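Local coordinates for protein LRA-12 (Uncultured bacterium, PDB 5AEB) that probably hydrolyses beta-lactam antibiotics, carbapenems among them, as a class B3 metallo-beta-lactamase with two zinc ions in its active site, at residues Asn244-Ser247 against Phe248-Arg251; Lys252-Asp255 against Glu256-Lys260. One frame throughout, in Å; residues are numbered along the deposited sequence.

Interaction 1: residues Asn244-Ser247 against Phe248-Arg251; sequences NPKS and FMDR
Phe248 turns its ring back beneath the turn that precedes it, so that CD2 comes 4.0 Å from the carbonyl oxygen O of Asn244, while Pro245 O lies at the ring edge, near its plane. CG stands anti to the carbonyl carbon (chi1 -66°), which keeps the ring on the protein side of the backbone. This is the tight half of the contact: Phe248 and Pro245 are buried together against Ile222 of strand 222-225, with Ile26 of strand 24-27, Phe231 and His237 also touching the phenyl ring. The backbone makes one turn of 3-10 helix, recognised by three successive i to i+3 bonds, Ser247 N to Asn244 O at 3.3 Å, Phe248 N to Pro245 O at 3.1 Å and Met249 N to Lys246 O at 3.0 Å. At the start of the turn Asn244 O is gripped twice by Ser247, through its backbone N and through OG. The hydroxyl bond is the shorter, 2.7 Å from Ser247 OG to Asn244 O, and lies in the carbonyl plane; chi1 of 41° swings OG back over the turn to make it. The outer side is looser. Here Lys246 and Met249 run side by side in the same direction, both extended beyond CG, and meet no closer than 4.1 Å between Lys246 CG and Met249 CE. The ammonium end of Lys246 carries on past the thioether into an exposed position, whereas Met249 also leans on Tyr179 and Ile222.

Interaction 2: residues Lys252-Asp255 against Glu256-Lys260; sequences KGYD and ESLDK
Lys252 and Glu256, one helical turn apart, are joined by a salt bridge in which NZ of Lys252 lies 2.9 Å from OE2 of Glu256. The lysine chain leaves the helix with CG anti to the backbone N (chi1 -167°), then bends at its last two torsions and curls round the carboxylate oxygen; its CG is itself 3.6 Å from Glu256 OE2. The ammonium group meets that oxygen from above the carboxylate plane, 43° out of it, and Glu256 OE1 stays further away. Both residues are exposed, so water probably weakens the attraction.

Beneath this bridge the backbone closes in four consecutive i to i+4 bonds. The first is Glu256 N to Lys252 O at 2.8 Å; Ser257 N to Gly253 O, Leu258 N to Tyr254 O and Asp259 N to Asp255 O follow it. Asp255 and Asp259 make their own i to i+4 pairs, with Arg251 behind and Lys263 ahead.

On the buried face, Leu258 crosses the Tyr254 side chain at a slant. Its CG sits over one face of the ring, and CD1 descends to 3.5 Å from CE2 of Tyr254 and 3.7 Å from CZ. The phenol is fixed at its far end by a hydrogen bond from OH to Met215 O and is met edge-to-face by Phe220 and Trp223. Leu258 packs on to Met215 and Met186. The whole is an amphipathic alpha-helix, the C-terminal helix 251-267 of the metallo-beta-lactamase fold, laid against helix 204-216, with the side chain of Ser257 about 13 Å from a bound zinc ion.

How the interactions relate
The two contacts follow each other along the chain, their centres about 15 Å apart: interaction 1 is the 3-10 turn leading up to the C-terminal helix, and interaction 2 is that helix's early turns. Asp250 joins them as N-cap, its OD1 accepting from Gly253 N, while Arg251 reaches forward to Asp255. Each has a buried aromatic on its inner side, and both rest on strand 222-225, Phe248 on Ile222 and Tyr254 on Trp223; interaction 1 adds strand 24-27, interaction 2 helix 204-216. The outer sides differ more: in interaction 1 a lysine and a methionine merely run alongside, in interaction 2 opposite charges pair. Interaction 1 lies away from the metal sites; interaction 2 comes nearer to the zinc ligands.

Interaction 1: residues Asn244-Ser247 against Phe248-Arg251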
loop_
_atom_site.group_PDB
_atom_site.type_symbol
_atom_site.label_atom_id
_atom_site.label_comp_id
_atom_site.label_asym_id
_atom_site.label_seq_id
_atom_site.Cartn_x
_atom_site.Cartn_y
_atom_site.Cartn_z
ATOM N N ASN A 244 -13.426 -9.943 -13.136
ATOM C CA ASN A 244 -13.724 -11.103 -12.304
ATOM C C ASN A 244 -13.332 -10.924 -10.841
ATOM O O ASN A 244 -12.302 -11.459 -10.424
ATOM C CB ASN A 244 -13.029 -12.356 -12.836
ATOM C CG ASN A 244 -13.594 -13.642 -12.226
ATOM O OD1 ASN A 244 -14.713 -13.665 -11.690
ATOM N ND2 ASN A 244 -12.825 -14.723 -12.321
ATOM N N PRO A 245 -14.165 -10.206 -10.057
ATOM C CA PRO A 245 -13.915 -9.973 -8.618
ATOM C C PRO A 245 -13.691 -11.265 -7.822
ATOM O O PRO A 245 -12.939 -11.281 -6.816
ATOM C CB PRO A 245 -15.201 -9.304 -8.123
ATOM C CG PRO A 245 -15.964 -8.896 -9.330
ATOM C CD PRO A 245 -15.434 -9.609 -10.529
ATOM N N LYS A 246 -14.331 -12.348 -8.255
ATOM C CA LYS A 246 -14.290 -13.584 -7.460
ATOM C C LYS A 246 -12.904 -14.246 -7.379
ATOM O O LYS A 246 -12.590 -14.903 -6.374
ATOM C CB LYS A 246 -15.412 -14.545 -7.873
ATOM C CG LYS A 246 -16.785 -13.960 -7.509
ATOM C CD LYS A 246 -17.928 -14.719 -8.136
ATOM C CE LYS A 246 -19.252 -14.035 -7.851
ATOM N NZ LYS A 246 -20.356 -14.908 -8.377
ATOM N N SER A 247 -12.053 -14.009 -8.379
ATOM C CA SER A 247 -10.710 -14.572 -8.353
ATOM C C SER A 247 -9.826 -13.963 -7.258
ATOM O O SER A 247 -8.760 -14.512 -6.923
ATOM C CB SER A 247 -10.045 -14.534 -9.724
ATOM O OG SER A 247 -10.306 -13.317 -10.387
ATOM N N PHE A 248 -10.314 -12.881 -6.650
ATOM C CA PHE A 248 -9.617 -12.215 -5.562
ATOM C C PHE A 248 -10.187 -12.540 -4.176
ATOM O O PHE A 248 -9.703 -12.041 -3.158
ATOM C CB PHE A 248 -9.539 -10.701 -5.842
ATOM C CG PHE A 248 -8.686 -10.371 -7.032
ATOM C CD1 PHE A 248 -7.300 -10.351 -6.924
ATOM C CD2 PHE A 248 -9.264 -10.127 -8.274
ATOM C CE1 PHE A 248 -6.519 -10.070 -8.036
ATOM C CE2 PHE A 248 -8.494 -9.837 -9.379
ATOM C CZ PHE A 248 -7.120 -9.827 -9.268
ATOM N N MET A 249 -11.209 -13.395 -4.153
ATOM C CA MET A 249 -11.743 -13.918 -2.914
ATOM C C MET A 249 -10.853 -15.091 -2.490
ATOM O O MET A 249 -10.783 -16.111 -3.186
ATOM C CB MET A 249 -13.205 -14.312 -3.082
ATOM C CG MET A 249 -14.160 -13.128 -3.308
ATOM S SD MET A 249 -15.896 -13.701 -3.484
ATOM C CE MET A 249 -16.653 -12.112 -3.839
ATOM N N ASP A 250 -10.150 -14.943 -1.367
ATOM C CA ASP A 250 -9.054 -15.875 -1.030
ATOM C C ASP A 250 -8.702 -15.773 0.446
ATOM O O ASP A 250 -7.584 -15.403 0.814
ATOM C CB ASP A 250 -7.825 -15.583 -1.940
ATOM C CG ASP A 250 -6.644 -16.531 -1.697
ATOM O OD1 ASP A 250 -6.858 -17.693 -1.276
ATOM O OD2 ASP A 250 -5.475 -16.109 -1.910
ATOM N N ARG A 251 -9.667 -16.097 1.299
ATOM C CA ARG A 251 -9.420 -16.076 2.704
ATOM C C ARG A 251 -8.288 -17.020 3.117
ATOM O O ARG A 251 -7.440 -16.634 3.935
ATOM C CB ARG A 251 -10.713 -16.333 3.481
ATOM C CG ARG A 251 -10.565 -16.199 4.988
ATOM C CD ARG A 251 -10.165 -14.803 5.409
ATOM N NE ARG A 251 -9.575 -14.849 6.752
ATOM C CZ ARG A 251 -9.714 -13.900 7.671
ATOM N NH1 ARG A 251 -10.412 -12.790 7.413
ATOM N NH2 ARG A 251 -9.116 -14.050 8.851
#

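Interaction 2: residues Lys252-Asp255 against Glu256-Lys260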
loop_
_atom_site.group_PDB
_atom_site.type_symbol
_atom_site.label_atom_id
_atom_site.label_comp_id
_atom_site.label_asym_id
_atom_site.label_seq_id
_atom_site.Cartn_x
_atom_site.Cartn_y
_atom_site.Cartn_z
ATOM N N LYS A 252 -8.244 -18.221 2.530
ATOM C CA LYS A 252 -7.171 -19.193 2.823
ATOM C C LYS A 252 -5.800 -18.572 2.543
ATOM O O LYS A 252 -4.888 -18.716 3.358
ATOM C CB LYS A 252 -7.311 -20.513 2.033
ATOM C CG LYS A 252 -6.396 -21.613 2.571
ATOM C CD LYS A 252 -6.528 -22.967 1.888
ATOM C CE LYS A 252 -6.345 -22.840 0.389
ATOM N NZ LYS A 252 -5.003 -22.347 0.033
ATOM N N GLY A 253 -5.673 -17.871 1.401
ATOM C CA GLY A 253 -4.397 -17.245 1.037
ATOM C C GLY A 253 -3.942 -16.245 2.091
ATOM O O GLY A 253 -2.783 -16.220 2.489
ATOM N N TYR A 254 -4.883 -15.423 2.540
ATOM C CA TYR A 254 -4.663 -14.430 3.571
ATOM C C TYR A 254 -4.216 -15.052 4.918
ATOM O O TYR A 254 -3.198 -14.640 5.501
ATOM C CB TYR A 254 -5.933 -13.609 3.730
ATOM C CG TYR A 254 -5.897 -12.500 4.757
ATOM C CD1 TYR A 254 -5.343 -11.254 4.439
ATOM C CD2 TYR A 254 -6.461 -12.678 6.025
ATOM C CE1 TYR A 254 -5.335 -10.221 5.354
ATOM C CE2 TYR A 254 -6.474 -11.644 6.959
ATOM C CZ TYR A 254 -5.890 -10.417 6.615
ATOM O OH TYR A 254 -5.888 -9.351 7.499
ATOM N N ASP A 255 -4.994 -16.027 5.388
ATOM C CA ASP A 255 -4.656 -16.803 6.567
ATOM C C ASP A 255 -3.305 -17.523 6.445
ATOM O O ASP A 255 -2.548 -17.514 7.404
ATOM C CB ASP A 255 -5.787 -17.784 6.935
ATOM C CG ASP A 255 -7.050 -17.083 7.493
ATOM O OD1 ASP A 255 -6.957 -16.024 8.174
ATOM O OD2 ASP A 255 -8.160 -17.629 7.277
ATOM N N GLU A 256 -3.002 -18.142 5.298
ATOM C CA GLU A 256 -1.709 -18.834 5.119
ATOM C C GLU A 256 -0.572 -17.813 5.261
ATOM O O GLU A 256 0.448 -18.076 5.906
ATOM C CB GLU A 256 -1.584 -19.521 3.744
ATOM C CG GLU A 256 -2.119 -20.939 3.659
ATOM C CD GLU A 256 -2.287 -21.449 2.217
ATOM O OE1 GLU A 256 -1.821 -20.785 1.261
ATOM O OE2 GLU A 256 -2.914 -22.512 2.029
ATOM N N SER A 257 -0.773 -16.642 4.666
ATOM C CA SER A 257 0.217 -15.609 4.681
ATOM C C SER A 257 0.441 -15.086 6.121
ATOM O O SER A 257 1.591 -14.905 6.552
ATOM C CB SER A 257 -0.199 -14.505 3.714
ATOM O OG SER A 257 0.681 -13.431 3.791
ATOM N N LEU A 258 -0.633 -14.882 6.880
ATOM C CA LEU A 258 -0.461 -14.379 8.238
ATOM C C LEU A 258 0.173 -15.426 9.180
ATOM O O LEU A 258 0.894 -15.070 10.120
ATOM C CB LEU A 258 -1.771 -13.852 8.820
ATOM C CG LEU A 258 -2.338 -12.553 8.237
ATOM C CD1 LEU A 258 -3.670 -12.255 8.895
ATOM C CD2 LEU A 258 -1.385 -11.366 8.373
ATOM N N ASP A 259 -0.143 -16.704 8.943
ATOM C CA ASP A 259 0.478 -17.818 9.638
ATOM C C ASP A 259 1.997 -17.741 9.470
ATOM O O ASP A 259 2.720 -17.692 10.457
ATOM C CB ASP A 259 -0.045 -19.129 9.049
ATOM C CG ASP A 259 0.067 -20.282 9.999
ATOM O OD1 ASP A 259 0.635 -20.134 11.103
ATOM O OD2 ASP A 259 -0.431 -21.365 9.644
ATOM N N LYS A 260 2.458 -17.717 8.215
ATOM C CA LYS A 260 3.877 -17.555 7.879
ATOM C C LYS A 260 4.495 -16.321 8.544
ATOM O O LYS A 260 5.569 -16.391 9.129
ATOM C CB LYS A 260 4.051 -17.464 6.384
ATOM C CG LYS A 260 4.067 -18.832 5.717
ATOM C CD LYS A 260 3.390 -18.833 4.349
ATOM C CE LYS A 260 4.189 -18.039 3.309
ATOM N NZ LYS A 260 3.329 -17.414 2.261
#